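Local coordinates for protein assemblin (Human herpesvirus 3, PDB 1VZV) that probably cleaves the scaffolding (assembly) protein inside the herpesvirus procapsid, as a serine protease active as a dimer, so that the capsid can mature, at residues A2-Y12 with D57-R68. Residues are numbered along the deposited sequence; the frame is centred on the assembly and turned at random.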
ATOM      1  N   ALA A   2      14.519 -16.004  12.404  1.00 25.00           N
ATOM      2  CA  ALA A   2      14.007 -14.727  12.895  1.00 25.00           C
ATOM      3  C   ALA A   2      14.629 -13.519  12.216  1.00 25.00           C
ATOM      4  O   ALA A   2      15.537 -13.630  11.406  1.00 25.00           O
ATOM      5  CB  ALA A   2      14.193 -14.621  14.410  1.00 25.00           C
ATOM      6  N   LEU A   3      14.087 -12.362  12.533  1.00 25.00           N
ATOM      7  CA  LEU A   3      14.579 -11.130  12.000  1.00 25.00           C
ATOM      8  C   LEU A   3      14.857 -10.299  13.213  1.00 25.00           C
ATOM      9  O   LEU A   3      14.170 -10.409  14.222  1.00 25.00           O
ATOM     10  CB  LEU A   3      13.506 -10.440  11.180  1.00 25.00           C
ATOM     11  CG  LEU A   3      13.275 -10.843   9.723  1.00 25.00           C
ATOM     12  CD1 LEU A   3      13.057 -12.358   9.620  1.00 25.00           C
ATOM     13  CD2 LEU A   3      12.082 -10.048   9.161  1.00 25.00           C
ATOM     14  N   TYR A   4      15.915  -9.518  13.143  1.00 25.00           N
ATOM     15  CA  TYR A   4      16.262  -8.640  14.224  1.00 25.00           C
ATOM     16  C   TYR A   4      16.095  -7.295  13.607  1.00 25.00           C
ATOM     17  O   TYR A   4      16.431  -7.104  12.439  1.00 25.00           O
ATOM     18  CB  TYR A   4      17.699  -8.858  14.647  1.00 25.00           C
ATOM     19  CG  TYR A   4      17.858 -10.186  15.290  1.00 25.00           C
ATOM     20  CD1 TYR A   4      17.981 -11.335  14.518  1.00 25.00           C
ATOM     21  CD2 TYR A   4      17.734 -10.320  16.669  1.00 25.00           C
ATOM     22  CE1 TYR A   4      17.956 -12.575  15.089  1.00 25.00           C
ATOM     23  CE2 TYR A   4      17.708 -11.573  17.257  1.00 25.00           C
ATOM     24  CZ  TYR A   4      17.815 -12.691  16.454  1.00 25.00           C
ATOM     25  OH  TYR A   4      17.752 -13.929  17.025  1.00 25.00           O
ATOM     26  N   VAL A   5      15.479  -6.400  14.362  1.00 25.00           N
ATOM     27  CA  VAL A   5      15.240  -5.038  13.927  1.00 25.00           C
ATOM     28  C   VAL A   5      15.948  -4.173  14.961  1.00 25.00           C
ATOM     29  O   VAL A   5      15.932  -4.508  16.148  1.00 25.00           O
ATOM     30  CB  VAL A   5      13.747  -4.717  13.988  1.00 25.00           C
ATOM     31  CG1 VAL A   5      13.460  -3.416  13.302  1.00 25.00           C
ATOM     32  CG2 VAL A   5      12.953  -5.823  13.378  1.00 25.00           C
ATOM     33  N   ALA A   6      16.611  -3.111  14.516  1.00 25.00           N
ATOM     34  CA  ALA A   6      17.297  -2.204  15.429  1.00 25.00           C
ATOM     35  C   ALA A   6      17.177  -0.784  14.878  1.00 25.00           C
ATOM     36  O   ALA A   6      17.186  -0.588  13.667  1.00 25.00           O
ATOM     37  CB  ALA A   6      18.746  -2.600  15.581  1.00 25.00           C
ATOM     38  N   GLY A   7      17.001   0.199  15.754  1.00 25.00           N
ATOM     39  CA  GLY A   7      16.868   1.576  15.321  1.00 25.00           C
ATOM     40  C   GLY A   7      16.640   2.426  16.548  1.00 25.00           C
ATOM     41  O   GLY A   7      16.618   1.901  17.658  1.00 25.00           O
ATOM     42  N   TYR A   8      16.499   3.734  16.367  1.00 25.00           N
ATOM     43  CA  TYR A   8      16.262   4.653  17.475  1.00 25.00           C
ATOM     44  C   TYR A   8      14.783   4.854  17.677  1.00 25.00           C
ATOM     45  O   TYR A   8      14.055   5.175  16.738  1.00 25.00           O
ATOM     46  CB  TYR A   8      16.826   6.026  17.179  1.00 25.00           C
ATOM     47  CG  TYR A   8      18.311   6.130  17.035  1.00 25.00           C
ATOM     48  CD1 TYR A   8      19.111   6.305  18.142  1.00 25.00           C
ATOM     49  CD2 TYR A   8      18.899   6.186  15.782  1.00 25.00           C
ATOM     50  CE1 TYR A   8      20.428   6.541  18.022  1.00 25.00           C
ATOM     51  CE2 TYR A   8      20.222   6.422  15.652  1.00 25.00           C
ATOM     52  CZ  TYR A   8      20.985   6.605  16.780  1.00 25.00           C
ATOM     53  OH  TYR A   8      22.321   6.903  16.665  1.00 25.00           O
ATOM     54  N   LEU A   9      14.342   4.742  18.916  1.00 25.00           N
ATOM     55  CA  LEU A   9      12.934   4.941  19.208  1.00 25.00           C
ATOM     56  C   LEU A   9      12.608   6.411  18.969  1.00 25.00           C
ATOM     57  O   LEU A   9      11.498   6.743  18.543  1.00 25.00           O
ATOM     58  CB  LEU A   9      12.647   4.574  20.666  1.00 25.00           C
ATOM     59  CG  LEU A   9      12.135   3.178  21.009  1.00 25.00           C
ATOM     60  CD1 LEU A   9      12.427   2.225  19.896  1.00 25.00           C
ATOM     61  CD2 LEU A   9      12.724   2.697  22.325  1.00 25.00           C
ATOM     62  N   ALA A  10      13.591   7.280  19.227  1.00 25.00           N
ATOM     63  CA  ALA A  10      13.428   8.733  19.080  1.00 25.00           C
ATOM     64  C   ALA A  10      14.756   9.499  19.177  1.00 25.00           C
ATOM     65  O   ALA A  10      15.678   9.092  19.902  1.00 25.00           O
ATOM     66  CB  ALA A  10      12.479   9.249  20.159  1.00 25.00           C
ATOM     67  N   LEU A  11      14.871  10.605  18.448  1.00 25.00           N
ATOM     68  CA  LEU A  11      16.097  11.377  18.539  1.00 25.00           C
ATOM     69  C   LEU A  11      15.837  12.535  19.476  1.00 25.00           C
ATOM     70  O   LEU A  11      14.858  13.279  19.294  1.00 25.00           O
ATOM     71  CB  LEU A  11      16.578  11.865  17.172  1.00 25.00           C
ATOM     72  CG  LEU A  11      17.226  10.841  16.229  1.00 25.00           C
ATOM     73  CD1 LEU A  11      17.903  11.583  15.100  1.00 25.00           C
ATOM     74  CD2 LEU A  11      18.238  10.002  16.964  1.00 25.00           C
ATOM     75  N   TYR A  12      16.691  12.653  20.497  1.00 25.00           N
ATOM     76  CA  TYR A  12      16.577  13.696  21.519  1.00 25.00           C
ATOM     77  C   TYR A  12      16.396  15.068  20.898  1.00 25.00           C
ATOM     78  O   TYR A  12      17.255  15.543  20.115  1.00 25.00           O
ATOM     79  CB  TYR A  12      17.771  13.687  22.477  1.00 25.00           C
ATOM     80  CG  TYR A  12      17.842  12.469  23.399  1.00 25.00           C
ATOM     81  CD1 TYR A  12      16.698  11.779  23.800  1.00 25.00           C
ATOM     82  CD2 TYR A  12      19.067  12.014  23.876  1.00 25.00           C
ATOM     83  CE1 TYR A  12      16.794  10.672  24.651  1.00 25.00           C
ATOM     84  CE2 TYR A  12      19.161  10.916  24.718  1.00 25.00           C
ATOM     85  CZ  TYR A  12      18.035  10.255  25.097  1.00 25.00           C
ATOM     86  OH  TYR A  12      18.185   9.165  25.903  1.00 25.00           O
ATOM     87  N   ASP A  57      21.478   6.074  24.043  1.00 25.00           N
ATOM     88  CA  ASP A  57      22.595   6.584  23.250  1.00 25.00           C
ATOM     89  C   ASP A  57      22.729   8.102  23.388  1.00 25.00           C
ATOM     90  O   ASP A  57      21.777   8.800  23.758  1.00 25.00           O
ATOM     91  CB  ASP A  57      22.432   6.190  21.774  1.00 25.00           C
ATOM     92  CG  ASP A  57      23.435   6.889  20.860  1.00 25.00           C
ATOM     93  OD1 ASP A  57      24.614   7.011  21.246  1.00 25.00           O
ATOM     94  OD2 ASP A  57      23.051   7.319  19.749  1.00 25.00           O
ATOM     95  N   ILE A  58      23.936   8.602  23.127  1.00 25.00           N
ATOM     96  CA  ILE A  58      24.228  10.028  23.186  1.00 25.00           C
ATOM     97  C   ILE A  58      23.147  10.772  22.366  1.00 25.00           C
ATOM     98  O   ILE A  58      22.714  11.861  22.736  1.00 25.00           O
ATOM     99  CB  ILE A  58      25.678  10.293  22.623  1.00 25.00           C
ATOM    100  CG1 ILE A  58      26.514  11.093  23.615  1.00 25.00           C
ATOM    101  CG2 ILE A  58      25.636  11.055  21.314  1.00 25.00           C
ATOM    102  CD1 ILE A  58      25.981  12.467  23.877  1.00 25.00           C
ATOM    103  N   ARG A  59      22.699  10.124  21.283  1.00 25.00           N
ATOM    104  CA  ARG A  59      21.691  10.657  20.369  1.00 25.00           C
ATOM    105  C   ARG A  59      20.251  10.324  20.718  1.00 25.00           C
ATOM    106  O   ARG A  59      19.361  11.048  20.315  1.00 25.00           O
ATOM    107  CB  ARG A  59      21.960  10.181  18.935  1.00 25.00           C
ATOM    108  CG  ARG A  59      23.153  10.821  18.217  1.00 25.00           C
ATOM    109  CD  ARG A  59      23.168  10.481  16.693  1.00 25.00           C
ATOM    110  NE  ARG A  59      22.019  11.029  15.958  1.00 25.00           N
ATOM    111  CZ  ARG A  59      22.006  11.352  14.665  1.00 25.00           C
ATOM    112  NH1 ARG A  59      23.083  11.238  13.885  1.00 25.00           N
ATOM    113  NH2 ARG A  59      20.893  11.829  14.152  1.00 25.00           N
ATOM    114  N   GLY A  60      20.016   9.198  21.381  1.00 25.00           N
ATOM    115  CA  GLY A  60      18.653   8.822  21.738  1.00 25.00           C
ATOM    116  C   GLY A  60      18.452   7.364  22.132  1.00 25.00           C
ATOM    117  O   GLY A  60      19.417   6.634  22.256  1.00 25.00           O
ATOM    118  N   PRO A  61      17.223   6.921  22.407  1.00 25.00           N
ATOM    119  CA  PRO A  61      17.056   5.518  22.774  1.00 25.00           C
ATOM    120  C   PRO A  61      17.308   4.682  21.524  1.00 25.00           C
ATOM    121  O   PRO A  61      16.751   5.001  20.463  1.00 25.00           O
ATOM    122  CB  PRO A  61      15.571   5.442  23.150  1.00 25.00           C
ATOM    123  CG  PRO A  61      15.217   6.819  23.518  1.00 25.00           C
ATOM    124  CD  PRO A  61      15.943   7.630  22.503  1.00 25.00           C
ATOM    125  N   PHE A  62      18.127   3.630  21.642  1.00 25.00           N
ATOM    126  CA  PHE A  62      18.433   2.719  20.526  1.00 25.00           C
ATOM    127  C   PHE A  62      17.970   1.329  20.944  1.00 25.00           C
ATOM    128  O   PHE A  62      18.310   0.876  22.033  1.00 25.00           O
ATOM    129  CB  PHE A  62      19.929   2.706  20.222  1.00 25.00           C
ATOM    130  CG  PHE A  62      20.282   1.958  18.975  1.00 25.00           C
ATOM    131  CD1 PHE A  62      20.214   2.577  17.736  1.00 25.00           C
ATOM    132  CD2 PHE A  62      20.643   0.621  19.028  1.00 25.00           C
ATOM    133  CE1 PHE A  62      20.496   1.871  16.568  1.00 25.00           C
ATOM    134  CE2 PHE A  62      20.924  -0.086  17.867  1.00 25.00           C
ATOM    135  CZ  PHE A  62      20.849   0.536  16.639  1.00 25.00           C
ATOM    136  N   PHE A  63      17.201   0.653  20.099  1.00 25.00           N
ATOM    137  CA  PHE A  63      16.680  -0.654  20.468  1.00 25.00           C
ATOM    138  C   PHE A  63      16.987  -1.749  19.512  1.00 25.00           C
ATOM    139  O   PHE A  63      17.307  -1.518  18.362  1.00 25.00           O
ATOM    140  CB  PHE A  63      15.159  -0.610  20.640  1.00 25.00           C
ATOM    141  CG  PHE A  63      14.361  -0.916  19.368  1.00 25.00           C
ATOM    142  CD1 PHE A  63      14.363  -0.045  18.284  1.00 25.00           C
ATOM    143  CD2 PHE A  63      13.565  -2.045  19.293  1.00 25.00           C
ATOM    144  CE1 PHE A  63      13.587  -0.295  17.167  1.00 25.00           C
ATOM    145  CE2 PHE A  63      12.795  -2.290  18.178  1.00 25.00           C
ATOM    146  CZ  PHE A  63      12.807  -1.416  17.118  1.00 25.00           C
ATOM    147  N   LEU A  64      16.775  -2.959  19.984  1.00 25.00           N
ATOM    148  CA  LEU A  64      16.986  -4.154  19.193  1.00 25.00           C
ATOM    149  C   LEU A  64      15.769  -5.018  19.520  1.00 25.00           C
ATOM    150  O   LEU A  64      15.265  -5.001  20.643  1.00 25.00           O
ATOM    151  CB  LEU A  64      18.305  -4.825  19.603  1.00 25.00           C
ATOM    152  CG  LEU A  64      18.770  -6.099  18.893  1.00 25.00           C
ATOM    153  CD1 LEU A  64      18.798  -5.910  17.400  1.00 25.00           C
ATOM    154  CD2 LEU A  64      20.152  -6.444  19.386  1.00 25.00           C
ATOM    155  N   GLY A  65      15.233  -5.710  18.541  1.00 25.00           N
ATOM    156  CA  GLY A  65      14.082  -6.508  18.851  1.00 25.00           C
ATOM    157  C   GLY A  65      14.080  -7.730  17.985  1.00 25.00           C
ATOM    158  O   GLY A  65      14.871  -7.839  17.038  1.00 25.00           O
ATOM    159  N   ILE A  66      13.231  -8.680  18.343  1.00 25.00           N
ATOM    160  CA  ILE A  66      13.123  -9.885  17.560  1.00 25.00           C
ATOM    161  C   ILE A  66      11.698 -10.010  16.982  1.00 25.00           C
ATOM    162  O   ILE A  66      10.699  -9.682  17.644  1.00 25.00           O
ATOM    163  CB  ILE A  66      13.587 -11.136  18.365  1.00 25.00           C
ATOM    164  CG1 ILE A  66      13.757 -12.332  17.436  1.00 25.00           C
ATOM    165  CG2 ILE A  66      12.618 -11.480  19.470  1.00 25.00           C
ATOM    166  CD1 ILE A  66      14.552 -13.432  18.047  1.00 25.00           C
ATOM    167  N   VAL A  67      11.642 -10.314  15.688  1.00 25.00           N
ATOM    168  CA  VAL A  67      10.394 -10.504  14.965  1.00 25.00           C
ATOM    169  C   VAL A  67      10.487 -11.934  14.421  1.00 25.00           C
ATOM    170  O   VAL A  67      11.166 -12.224  13.436  1.00 25.00           O
ATOM    171  CB  VAL A  67      10.190  -9.419  13.841  1.00 25.00           C
ATOM    172  CG1 VAL A  67       8.958  -9.720  12.987  1.00 25.00           C
ATOM    173  CG2 VAL A  67      10.050  -8.038  14.477  1.00 25.00           C
ATOM    174  N   ARG A  68       9.901 -12.842  15.180  1.00 25.00           N
ATOM    175  CA  ARG A  68       9.876 -14.247  14.841  1.00 25.00           C
ATOM    176  C   ARG A  68       8.397 -14.646  14.799  1.00 25.00           C
ATOM    177  O   ARG A  68       7.816 -15.007  15.821  1.00 25.00           O
ATOM    178  CB  ARG A  68      10.628 -15.034  15.919  1.00 25.00           C
ATOM    179  CG  ARG A  68      10.728 -16.538  15.695  1.00 25.00           C
ATOM    180  CD  ARG A  68      11.384 -17.194  16.917  1.00 25.00           C
ATOM    181  NE  ARG A  68      12.824 -16.963  16.973  1.00 25.00           N
ATOM    182  CZ  ARG A  68      13.733 -17.908  16.721  1.00 25.00           C
ATOM    183  NH1 ARG A  68      13.340 -19.169  16.504  1.00 25.00           N
ATOM    184  NH2 ARG A  68      15.043 -17.613  16.756  1.00 25.00           N
TER
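With its CG anti to the carbonyl carbon (chi1 -65°), Y8 turns a face of its ring to the edge of F62, whose own CG lies anti to the backbone N (chi1 -172°). The two rings form a T-shaped pair, with planes at 85° and centroids 5.3 Å apart. L11 CD2 covers the opposite face of Y8, and beyond the ring Y8 OH donates to D57 OD2 at 3.2 Å, tying the strand end to the turn at 57-60. There Y12 lays its ring flat on G60, a CH-pi contact with G60 CA 3.6 Å from the ring centroid, while Y12 N bonds R59 O. Strands 3-8 and 61-67 run antiparallel, bonded in both directions at L3/V67, V5/G65 and G7/F63; F63 N reaches G7 O at 2.8 Å, almost straight. V5 CG2 meets V67 CG2 at 3.8 Å on one face; Y4, A6, L64 and I66 share the other with the Y8-F62 pair. R59 turns its NH2 to a salt bridge with E215. The two strands lie inside the mixed sheet of the assemblin fold, between strands 47-56 and 144-146, with helix 149-152 against A6 and L64 and helix 23-29 against Y12 and P61.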